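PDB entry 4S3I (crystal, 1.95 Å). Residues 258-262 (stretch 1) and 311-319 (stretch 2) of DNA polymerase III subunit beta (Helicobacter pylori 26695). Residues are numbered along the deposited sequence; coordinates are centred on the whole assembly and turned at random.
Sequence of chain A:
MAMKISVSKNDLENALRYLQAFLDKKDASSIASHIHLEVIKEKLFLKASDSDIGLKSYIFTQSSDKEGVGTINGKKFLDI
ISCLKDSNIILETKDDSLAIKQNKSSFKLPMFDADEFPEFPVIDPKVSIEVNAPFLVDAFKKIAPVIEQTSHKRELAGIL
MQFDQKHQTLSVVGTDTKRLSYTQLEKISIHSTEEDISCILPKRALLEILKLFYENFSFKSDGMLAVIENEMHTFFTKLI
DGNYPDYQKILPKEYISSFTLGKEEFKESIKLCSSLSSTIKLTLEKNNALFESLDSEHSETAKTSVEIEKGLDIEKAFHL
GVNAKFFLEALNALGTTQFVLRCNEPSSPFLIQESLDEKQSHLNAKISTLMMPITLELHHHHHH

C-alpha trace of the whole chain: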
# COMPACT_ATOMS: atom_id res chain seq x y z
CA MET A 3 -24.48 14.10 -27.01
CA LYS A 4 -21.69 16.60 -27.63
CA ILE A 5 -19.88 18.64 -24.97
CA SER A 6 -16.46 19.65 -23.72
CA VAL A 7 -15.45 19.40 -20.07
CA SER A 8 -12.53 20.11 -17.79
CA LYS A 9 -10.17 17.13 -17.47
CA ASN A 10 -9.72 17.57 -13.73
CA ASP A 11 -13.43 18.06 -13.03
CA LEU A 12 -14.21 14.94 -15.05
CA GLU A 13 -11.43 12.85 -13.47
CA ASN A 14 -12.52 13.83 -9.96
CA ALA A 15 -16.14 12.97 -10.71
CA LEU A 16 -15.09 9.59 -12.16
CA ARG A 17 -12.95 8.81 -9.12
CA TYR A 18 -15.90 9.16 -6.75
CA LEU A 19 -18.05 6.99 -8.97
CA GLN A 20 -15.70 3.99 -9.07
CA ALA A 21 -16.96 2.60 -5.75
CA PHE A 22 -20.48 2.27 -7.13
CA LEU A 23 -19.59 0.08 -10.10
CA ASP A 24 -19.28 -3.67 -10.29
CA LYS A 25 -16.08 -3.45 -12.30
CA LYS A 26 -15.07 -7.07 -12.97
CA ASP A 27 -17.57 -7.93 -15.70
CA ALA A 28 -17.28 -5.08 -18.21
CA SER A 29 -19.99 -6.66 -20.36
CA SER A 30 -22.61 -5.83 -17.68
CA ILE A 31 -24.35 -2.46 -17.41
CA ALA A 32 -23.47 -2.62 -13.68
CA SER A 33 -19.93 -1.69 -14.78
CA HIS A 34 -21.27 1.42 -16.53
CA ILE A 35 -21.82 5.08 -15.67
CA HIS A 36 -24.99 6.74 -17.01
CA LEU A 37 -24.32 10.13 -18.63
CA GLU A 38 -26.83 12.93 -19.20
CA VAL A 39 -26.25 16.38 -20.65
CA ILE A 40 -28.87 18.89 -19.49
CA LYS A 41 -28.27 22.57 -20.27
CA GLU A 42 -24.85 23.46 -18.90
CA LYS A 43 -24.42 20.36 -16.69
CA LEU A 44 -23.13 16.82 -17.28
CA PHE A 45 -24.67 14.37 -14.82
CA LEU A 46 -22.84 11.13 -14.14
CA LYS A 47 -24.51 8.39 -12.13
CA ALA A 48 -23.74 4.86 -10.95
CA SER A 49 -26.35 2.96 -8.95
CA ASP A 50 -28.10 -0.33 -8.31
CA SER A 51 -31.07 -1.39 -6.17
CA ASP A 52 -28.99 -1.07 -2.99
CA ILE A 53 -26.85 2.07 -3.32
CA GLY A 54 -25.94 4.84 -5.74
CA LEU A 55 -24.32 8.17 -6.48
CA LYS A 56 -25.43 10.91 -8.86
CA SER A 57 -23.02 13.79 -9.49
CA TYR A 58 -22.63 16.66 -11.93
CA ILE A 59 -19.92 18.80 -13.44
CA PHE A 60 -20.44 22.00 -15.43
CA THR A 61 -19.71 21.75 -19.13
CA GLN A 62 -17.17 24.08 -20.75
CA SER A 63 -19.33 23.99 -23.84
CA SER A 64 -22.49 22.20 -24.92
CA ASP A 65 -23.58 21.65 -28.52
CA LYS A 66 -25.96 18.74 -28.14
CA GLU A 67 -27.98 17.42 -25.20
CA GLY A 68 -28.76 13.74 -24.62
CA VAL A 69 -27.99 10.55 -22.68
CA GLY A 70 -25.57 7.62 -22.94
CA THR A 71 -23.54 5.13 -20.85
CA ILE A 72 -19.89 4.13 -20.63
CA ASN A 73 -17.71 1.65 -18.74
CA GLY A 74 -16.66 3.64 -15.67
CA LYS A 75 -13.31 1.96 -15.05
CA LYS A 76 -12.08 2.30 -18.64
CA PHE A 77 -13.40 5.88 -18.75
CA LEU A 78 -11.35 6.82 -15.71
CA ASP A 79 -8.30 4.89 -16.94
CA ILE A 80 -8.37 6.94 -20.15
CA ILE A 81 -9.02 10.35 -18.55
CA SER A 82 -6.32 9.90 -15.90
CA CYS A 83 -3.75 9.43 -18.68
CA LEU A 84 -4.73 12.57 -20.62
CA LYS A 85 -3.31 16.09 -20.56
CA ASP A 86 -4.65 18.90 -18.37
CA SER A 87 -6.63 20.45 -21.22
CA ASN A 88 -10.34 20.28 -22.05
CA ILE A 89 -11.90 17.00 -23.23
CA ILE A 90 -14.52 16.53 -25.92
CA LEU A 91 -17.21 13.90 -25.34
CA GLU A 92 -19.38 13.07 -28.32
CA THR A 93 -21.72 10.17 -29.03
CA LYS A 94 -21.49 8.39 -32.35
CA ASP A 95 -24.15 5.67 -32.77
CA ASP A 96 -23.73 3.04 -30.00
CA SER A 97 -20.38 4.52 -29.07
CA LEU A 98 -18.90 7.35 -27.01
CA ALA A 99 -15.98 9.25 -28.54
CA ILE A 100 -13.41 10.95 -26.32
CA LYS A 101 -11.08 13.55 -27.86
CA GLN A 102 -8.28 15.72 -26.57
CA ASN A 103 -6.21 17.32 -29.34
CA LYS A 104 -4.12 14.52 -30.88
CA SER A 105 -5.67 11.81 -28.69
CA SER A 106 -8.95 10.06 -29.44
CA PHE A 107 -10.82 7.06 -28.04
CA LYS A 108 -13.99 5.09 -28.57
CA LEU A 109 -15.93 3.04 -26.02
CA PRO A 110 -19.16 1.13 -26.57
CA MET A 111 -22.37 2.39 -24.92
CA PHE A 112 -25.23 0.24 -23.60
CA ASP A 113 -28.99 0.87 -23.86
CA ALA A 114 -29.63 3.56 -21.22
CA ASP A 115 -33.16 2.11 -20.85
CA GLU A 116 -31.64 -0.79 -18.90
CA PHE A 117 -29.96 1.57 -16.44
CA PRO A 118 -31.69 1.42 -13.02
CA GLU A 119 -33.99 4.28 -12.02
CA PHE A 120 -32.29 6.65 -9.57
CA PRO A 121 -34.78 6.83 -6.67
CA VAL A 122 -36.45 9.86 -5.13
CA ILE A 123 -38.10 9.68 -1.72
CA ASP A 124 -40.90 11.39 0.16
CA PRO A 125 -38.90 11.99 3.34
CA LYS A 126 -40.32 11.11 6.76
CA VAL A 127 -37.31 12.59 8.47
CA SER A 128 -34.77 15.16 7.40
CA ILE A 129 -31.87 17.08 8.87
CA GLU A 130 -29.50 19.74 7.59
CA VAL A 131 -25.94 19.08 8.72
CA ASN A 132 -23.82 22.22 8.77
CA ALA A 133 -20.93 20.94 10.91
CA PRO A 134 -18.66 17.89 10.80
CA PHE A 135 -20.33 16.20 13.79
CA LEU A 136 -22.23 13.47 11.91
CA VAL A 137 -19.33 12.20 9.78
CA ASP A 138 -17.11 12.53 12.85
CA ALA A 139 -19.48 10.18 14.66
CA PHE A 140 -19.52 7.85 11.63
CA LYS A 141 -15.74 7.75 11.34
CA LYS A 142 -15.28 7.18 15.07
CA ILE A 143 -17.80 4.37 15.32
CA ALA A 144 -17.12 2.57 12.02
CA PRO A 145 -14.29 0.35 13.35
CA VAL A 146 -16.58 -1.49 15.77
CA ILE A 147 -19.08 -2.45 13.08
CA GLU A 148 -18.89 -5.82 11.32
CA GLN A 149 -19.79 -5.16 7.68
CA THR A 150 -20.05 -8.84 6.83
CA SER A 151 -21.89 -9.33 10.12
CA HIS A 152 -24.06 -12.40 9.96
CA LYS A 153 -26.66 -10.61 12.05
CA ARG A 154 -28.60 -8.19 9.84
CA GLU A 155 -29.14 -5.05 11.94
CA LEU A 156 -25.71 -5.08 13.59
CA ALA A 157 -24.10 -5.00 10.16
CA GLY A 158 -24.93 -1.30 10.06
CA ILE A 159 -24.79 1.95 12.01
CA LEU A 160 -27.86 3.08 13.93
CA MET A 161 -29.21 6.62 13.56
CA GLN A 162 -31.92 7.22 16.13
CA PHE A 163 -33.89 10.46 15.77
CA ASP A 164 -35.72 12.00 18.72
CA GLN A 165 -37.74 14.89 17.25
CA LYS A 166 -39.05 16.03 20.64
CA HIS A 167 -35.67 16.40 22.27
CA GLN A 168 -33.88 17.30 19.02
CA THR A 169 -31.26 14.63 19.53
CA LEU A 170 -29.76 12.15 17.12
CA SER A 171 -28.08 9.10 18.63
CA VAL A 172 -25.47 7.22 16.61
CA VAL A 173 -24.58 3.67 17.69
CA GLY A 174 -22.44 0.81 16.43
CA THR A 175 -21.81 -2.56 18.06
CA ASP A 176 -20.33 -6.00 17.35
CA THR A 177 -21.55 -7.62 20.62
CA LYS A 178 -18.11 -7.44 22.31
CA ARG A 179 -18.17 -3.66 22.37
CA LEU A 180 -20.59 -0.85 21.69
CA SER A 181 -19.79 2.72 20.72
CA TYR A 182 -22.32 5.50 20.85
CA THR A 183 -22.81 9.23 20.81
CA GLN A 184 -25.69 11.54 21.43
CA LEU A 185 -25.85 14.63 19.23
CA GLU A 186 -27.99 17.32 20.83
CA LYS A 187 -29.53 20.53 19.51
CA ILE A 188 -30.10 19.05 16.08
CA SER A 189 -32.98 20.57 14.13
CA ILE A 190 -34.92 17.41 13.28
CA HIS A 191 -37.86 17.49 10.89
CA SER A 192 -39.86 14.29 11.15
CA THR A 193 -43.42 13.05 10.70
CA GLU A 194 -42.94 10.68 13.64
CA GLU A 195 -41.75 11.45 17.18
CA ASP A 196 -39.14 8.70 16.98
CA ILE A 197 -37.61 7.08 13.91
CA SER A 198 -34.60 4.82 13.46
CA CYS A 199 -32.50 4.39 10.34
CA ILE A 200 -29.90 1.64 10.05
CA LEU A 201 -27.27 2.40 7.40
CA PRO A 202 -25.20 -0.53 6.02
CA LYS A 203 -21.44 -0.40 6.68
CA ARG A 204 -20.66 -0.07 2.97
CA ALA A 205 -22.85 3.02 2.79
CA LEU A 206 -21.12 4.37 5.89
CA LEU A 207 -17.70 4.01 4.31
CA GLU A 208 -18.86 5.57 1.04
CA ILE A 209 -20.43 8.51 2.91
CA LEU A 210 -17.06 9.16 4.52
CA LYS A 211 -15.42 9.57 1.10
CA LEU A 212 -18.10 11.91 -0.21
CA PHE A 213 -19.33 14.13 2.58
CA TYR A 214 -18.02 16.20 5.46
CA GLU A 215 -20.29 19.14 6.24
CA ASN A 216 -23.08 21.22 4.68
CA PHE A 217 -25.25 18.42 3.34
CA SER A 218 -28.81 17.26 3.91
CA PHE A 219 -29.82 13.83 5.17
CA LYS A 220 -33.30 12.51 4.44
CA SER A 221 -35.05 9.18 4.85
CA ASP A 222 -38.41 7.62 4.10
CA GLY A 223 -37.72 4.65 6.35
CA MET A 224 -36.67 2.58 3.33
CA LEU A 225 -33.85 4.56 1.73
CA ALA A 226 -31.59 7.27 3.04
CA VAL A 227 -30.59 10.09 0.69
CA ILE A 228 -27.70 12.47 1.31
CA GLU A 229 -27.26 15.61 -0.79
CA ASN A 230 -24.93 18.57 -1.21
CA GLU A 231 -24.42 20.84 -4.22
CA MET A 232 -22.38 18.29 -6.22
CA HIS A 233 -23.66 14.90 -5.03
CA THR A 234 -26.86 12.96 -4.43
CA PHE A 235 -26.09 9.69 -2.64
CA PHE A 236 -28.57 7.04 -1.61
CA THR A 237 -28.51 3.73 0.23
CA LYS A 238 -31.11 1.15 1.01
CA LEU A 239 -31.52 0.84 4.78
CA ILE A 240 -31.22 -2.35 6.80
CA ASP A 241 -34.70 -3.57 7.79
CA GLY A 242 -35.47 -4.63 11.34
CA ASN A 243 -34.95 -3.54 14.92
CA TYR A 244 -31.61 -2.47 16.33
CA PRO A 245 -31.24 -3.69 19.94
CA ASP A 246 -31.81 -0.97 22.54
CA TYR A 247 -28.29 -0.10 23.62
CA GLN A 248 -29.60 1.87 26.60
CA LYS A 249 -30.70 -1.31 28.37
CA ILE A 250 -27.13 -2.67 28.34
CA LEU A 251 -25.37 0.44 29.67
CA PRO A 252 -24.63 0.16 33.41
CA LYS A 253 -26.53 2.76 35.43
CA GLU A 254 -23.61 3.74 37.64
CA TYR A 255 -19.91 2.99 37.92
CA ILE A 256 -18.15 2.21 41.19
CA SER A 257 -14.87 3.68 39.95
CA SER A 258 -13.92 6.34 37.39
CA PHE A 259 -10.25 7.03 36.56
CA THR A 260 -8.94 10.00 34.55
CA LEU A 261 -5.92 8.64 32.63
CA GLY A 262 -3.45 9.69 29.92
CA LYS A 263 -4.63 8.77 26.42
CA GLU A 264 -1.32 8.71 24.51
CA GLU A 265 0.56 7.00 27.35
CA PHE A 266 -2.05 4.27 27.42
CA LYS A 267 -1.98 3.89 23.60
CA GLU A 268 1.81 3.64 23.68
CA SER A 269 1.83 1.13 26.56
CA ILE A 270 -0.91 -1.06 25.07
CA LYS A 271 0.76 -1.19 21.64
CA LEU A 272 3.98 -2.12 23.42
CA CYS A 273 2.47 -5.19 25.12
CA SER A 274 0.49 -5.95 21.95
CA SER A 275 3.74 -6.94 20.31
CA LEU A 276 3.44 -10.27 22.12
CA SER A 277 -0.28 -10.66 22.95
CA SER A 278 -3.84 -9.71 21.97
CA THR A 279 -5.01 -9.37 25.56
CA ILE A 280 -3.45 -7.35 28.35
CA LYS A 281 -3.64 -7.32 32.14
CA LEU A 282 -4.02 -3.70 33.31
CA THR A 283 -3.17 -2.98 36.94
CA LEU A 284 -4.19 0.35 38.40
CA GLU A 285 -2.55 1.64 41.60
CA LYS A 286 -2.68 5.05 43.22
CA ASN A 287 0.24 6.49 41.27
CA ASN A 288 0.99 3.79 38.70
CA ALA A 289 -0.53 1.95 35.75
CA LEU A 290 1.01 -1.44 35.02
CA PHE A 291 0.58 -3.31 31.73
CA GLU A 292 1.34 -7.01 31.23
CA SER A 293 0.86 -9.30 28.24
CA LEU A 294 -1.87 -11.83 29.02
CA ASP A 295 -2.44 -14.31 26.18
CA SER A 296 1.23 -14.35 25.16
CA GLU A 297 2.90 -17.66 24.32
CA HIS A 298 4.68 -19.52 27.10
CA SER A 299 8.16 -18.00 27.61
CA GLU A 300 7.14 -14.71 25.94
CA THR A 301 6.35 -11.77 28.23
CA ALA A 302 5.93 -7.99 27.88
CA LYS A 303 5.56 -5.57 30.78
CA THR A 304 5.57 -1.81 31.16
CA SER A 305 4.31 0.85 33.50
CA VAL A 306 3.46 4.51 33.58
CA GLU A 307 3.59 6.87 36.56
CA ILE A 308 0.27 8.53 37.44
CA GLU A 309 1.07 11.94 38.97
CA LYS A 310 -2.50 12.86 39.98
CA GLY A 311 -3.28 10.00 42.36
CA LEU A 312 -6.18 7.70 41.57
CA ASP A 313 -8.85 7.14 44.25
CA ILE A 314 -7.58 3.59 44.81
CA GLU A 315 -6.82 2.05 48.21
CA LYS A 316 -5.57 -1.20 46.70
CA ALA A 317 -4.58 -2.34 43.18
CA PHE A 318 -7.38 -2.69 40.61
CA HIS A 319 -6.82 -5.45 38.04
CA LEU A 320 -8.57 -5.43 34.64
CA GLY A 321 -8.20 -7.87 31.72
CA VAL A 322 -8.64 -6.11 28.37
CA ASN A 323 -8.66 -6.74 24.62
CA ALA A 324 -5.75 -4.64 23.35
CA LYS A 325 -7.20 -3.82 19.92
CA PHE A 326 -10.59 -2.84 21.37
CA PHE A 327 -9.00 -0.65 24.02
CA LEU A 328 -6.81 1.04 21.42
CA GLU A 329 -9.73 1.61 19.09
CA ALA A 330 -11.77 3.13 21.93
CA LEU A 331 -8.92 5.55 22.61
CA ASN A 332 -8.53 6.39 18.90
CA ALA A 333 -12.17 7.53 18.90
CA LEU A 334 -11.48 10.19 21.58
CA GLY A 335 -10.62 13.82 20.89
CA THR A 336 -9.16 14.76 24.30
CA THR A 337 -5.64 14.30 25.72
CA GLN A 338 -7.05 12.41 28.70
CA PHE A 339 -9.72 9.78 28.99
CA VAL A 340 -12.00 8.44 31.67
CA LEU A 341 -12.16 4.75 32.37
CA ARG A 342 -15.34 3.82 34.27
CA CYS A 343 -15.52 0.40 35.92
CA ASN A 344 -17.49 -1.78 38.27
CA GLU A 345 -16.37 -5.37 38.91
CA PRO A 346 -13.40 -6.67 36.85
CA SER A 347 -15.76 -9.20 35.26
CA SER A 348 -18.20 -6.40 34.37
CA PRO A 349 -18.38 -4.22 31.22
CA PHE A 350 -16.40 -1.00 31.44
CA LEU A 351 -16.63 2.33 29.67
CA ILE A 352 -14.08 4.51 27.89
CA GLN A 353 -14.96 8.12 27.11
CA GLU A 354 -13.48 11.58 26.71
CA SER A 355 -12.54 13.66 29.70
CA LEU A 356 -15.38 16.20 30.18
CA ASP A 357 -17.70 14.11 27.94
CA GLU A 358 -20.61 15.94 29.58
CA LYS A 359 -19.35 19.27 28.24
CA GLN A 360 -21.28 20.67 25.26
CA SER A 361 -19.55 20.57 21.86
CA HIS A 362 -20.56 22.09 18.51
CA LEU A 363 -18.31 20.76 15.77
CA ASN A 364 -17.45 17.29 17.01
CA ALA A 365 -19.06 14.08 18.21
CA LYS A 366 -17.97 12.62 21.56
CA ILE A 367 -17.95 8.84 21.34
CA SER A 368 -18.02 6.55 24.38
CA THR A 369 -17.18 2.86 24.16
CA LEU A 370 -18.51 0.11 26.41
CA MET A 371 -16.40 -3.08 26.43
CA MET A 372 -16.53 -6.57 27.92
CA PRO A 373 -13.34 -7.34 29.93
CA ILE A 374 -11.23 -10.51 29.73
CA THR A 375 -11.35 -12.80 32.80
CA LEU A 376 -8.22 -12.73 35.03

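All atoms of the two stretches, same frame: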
# COMPACT_ATOMS: atom_id res chain seq x y z
N SER A 258 -14.25 5.60 38.60
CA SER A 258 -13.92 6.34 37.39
C SER A 258 -12.51 6.95 37.47
O SER A 258 -12.23 7.79 38.32
CB SER A 258 -14.93 7.46 37.16
OG SER A 258 -16.22 6.94 36.89
N PHE A 259 -11.63 6.53 36.56
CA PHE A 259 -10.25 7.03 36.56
C PHE A 259 -9.97 7.95 35.37
O PHE A 259 -10.31 7.61 34.23
CB PHE A 259 -9.28 5.86 36.51
CG PHE A 259 -9.60 4.76 37.49
CD1 PHE A 259 -9.42 4.96 38.85
CD2 PHE A 259 -10.04 3.52 37.04
CE1 PHE A 259 -9.69 3.93 39.76
CE2 PHE A 259 -10.31 2.48 37.95
CZ PHE A 259 -10.13 2.69 39.31
N THR A 260 -9.37 9.11 35.62
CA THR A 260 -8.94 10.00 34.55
C THR A 260 -7.48 9.68 34.22
O THR A 260 -6.60 9.80 35.08
CB THR A 260 -9.10 11.47 34.96
OG1 THR A 260 -10.48 11.71 35.27
CG2 THR A 260 -8.67 12.41 33.85
N LEU A 261 -7.22 9.22 33.00
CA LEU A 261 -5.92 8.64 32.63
C LEU A 261 -5.37 9.27 31.35
O LEU A 261 -6.12 9.91 30.60
CB LEU A 261 -6.07 7.14 32.45
CG LEU A 261 -6.63 6.40 33.67
CD1 LEU A 261 -7.23 5.05 33.28
CD2 LEU A 261 -5.54 6.22 34.74
N GLY A 262 -4.08 9.07 31.07
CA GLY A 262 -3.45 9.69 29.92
C GLY A 262 -3.67 8.87 28.65
O GLY A 262 -3.29 7.69 28.59
N GLY A 311 -2.89 11.27 41.76
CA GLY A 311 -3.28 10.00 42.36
C GLY A 311 -4.70 9.55 42.10
O GLY A 311 -5.64 10.34 42.20
N LEU A 312 -4.85 8.27 41.78
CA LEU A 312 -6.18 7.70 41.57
C LEU A 312 -6.82 7.39 42.93
O LEU A 312 -6.13 7.02 43.88
CB LEU A 312 -6.07 6.43 40.73
CG LEU A 312 -5.40 6.56 39.36
CD1 LEU A 312 -5.48 5.23 38.61
CD2 LEU A 312 -6.04 7.69 38.54
N ASP A 313 -8.14 7.54 43.03
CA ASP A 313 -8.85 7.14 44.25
C ASP A 313 -8.90 5.61 44.34
O ASP A 313 -9.92 4.98 44.04
CB ASP A 313 -10.26 7.74 44.30
CG ASP A 313 -11.03 7.35 45.56
OD1 ASP A 313 -12.27 7.23 45.49
OD2 ASP A 313 -10.38 7.17 46.62
N ILE A 314 -7.79 5.03 44.77
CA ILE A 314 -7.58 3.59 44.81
C ILE A 314 -6.84 3.25 46.11
O ILE A 314 -5.75 3.77 46.36
CB ILE A 314 -6.72 3.13 43.60
CG1 ILE A 314 -7.56 3.14 42.32
CG2 ILE A 314 -6.10 1.76 43.85
CD1 ILE A 314 -7.55 1.82 41.56
N GLU A 315 -7.44 2.40 46.94
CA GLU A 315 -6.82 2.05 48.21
C GLU A 315 -6.11 0.71 48.13
O GLU A 315 -5.52 0.25 49.10
CB GLU A 315 -7.86 2.05 49.34
CG GLU A 315 -7.59 3.10 50.42
CD GLU A 315 -6.26 2.90 51.13
OE1 GLU A 315 -5.30 3.63 50.81
OE2 GLU A 315 -6.17 2.01 52.01
N LYS A 316 -6.18 0.10 46.95
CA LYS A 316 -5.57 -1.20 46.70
C LYS A 316 -5.69 -1.49 45.20
O LYS A 316 -6.70 -1.15 44.59
CB LYS A 316 -6.28 -2.30 47.49
CG LYS A 316 -7.77 -2.41 47.19
CD LYS A 316 -8.45 -3.47 48.04
CE LYS A 316 -9.91 -3.64 47.66
NZ LYS A 316 -10.08 -4.34 46.36
N ALA A 317 -4.67 -2.13 44.63
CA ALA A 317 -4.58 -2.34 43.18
C ALA A 317 -5.87 -2.86 42.52
O ALA A 317 -6.51 -3.78 43.02
CB ALA A 317 -3.40 -3.25 42.85
N PHE A 318 -6.24 -2.24 41.40
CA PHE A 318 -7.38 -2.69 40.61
C PHE A 318 -6.84 -3.42 39.38
O PHE A 318 -6.01 -2.88 38.64
CB PHE A 318 -8.23 -1.48 40.21
CG PHE A 318 -9.46 -1.83 39.40
CD1 PHE A 318 -10.61 -2.33 40.02
CD2 PHE A 318 -9.49 -1.60 38.03
CE1 PHE A 318 -11.75 -2.64 39.27
CE2 PHE A 318 -10.63 -1.91 37.27
CZ PHE A 318 -11.76 -2.43 37.90
N HIS A 319 -7.29 -4.66 39.17
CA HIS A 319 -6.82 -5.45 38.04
C HIS A 319 -7.92 -5.62 37.00
O HIS A 319 -9.05 -6.00 37.33
CB HIS A 319 -6.35 -6.83 38.52
CG HIS A 319 -5.29 -6.77 39.58
ND1 HIS A 319 -3.96 -6.55 39.29
CD2 HIS A 319 -5.37 -6.91 40.92
CE1 HIS A 319 -3.26 -6.56 40.41
NE2 HIS A 319 -4.09 -6.77 41.41

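An aromatic side chain can form the centre of a contact between a strand and a largely irregular segment without any hydrogen bond between them, and this pair of segments in a sliding-clamp subunit is a compact example. Phe259 is the centre of the contact. Its CA-to-CB bond points toward the second stretch, and with chi1 near -47° (m) the ring reaches across a CA-to-CA distance of 6.5 Å, measured from Phe259 CA to Leu312 CA, the closest CA pair across the two stretches. Three apolar side chains receive it. Leu312 CD1 lies 4.0 Å from Phe259 CD1, and Ile314 CG1 comes to 3.4 Å from Phe259 CE1, the tightest contact across the interface. Further along the ring, Phe259 CE2 is 4.2 Å from Phe318 CD2; the two rings meet obliquely, with planes at 51° and centroids 5.9 Å apart, so the pairing is neither a stack nor an edge-to-face contact.

Leu312 extends the apolar patch. Leu261 leaves its backbone sideways, yet its end comes nearer, placing Leu261 CD2 4.0 Å from Leu312 CD1. Leu312 thus touches Phe259 and Leu261, two residues apart on the strand, while Leu312 CD2 lies 4.1 Å from Thr260 O. Dispersion and the exclusion of water are the usual basis of such apolar pairings; the contact as a whole buries 246 Å², both sides summed.

The backbone arrangement fits this picture. Stretch 1 is strand throughout, whereas stretch 2 is loop or turn until strand begins at Phe318. No hydrogen bond joins them; within the loop, a weak one from Ile314 N to Leu312 O (2.7 Å) links the residues flanking Asp313.

At the polar edge, Asp313 O sits near the plane of the Phe259 ring, 4.4 Å from Phe259 CE1. The CA-to-CB bonds of Thr260 and Asp313 point sideways, and Ser258 lies out of reach.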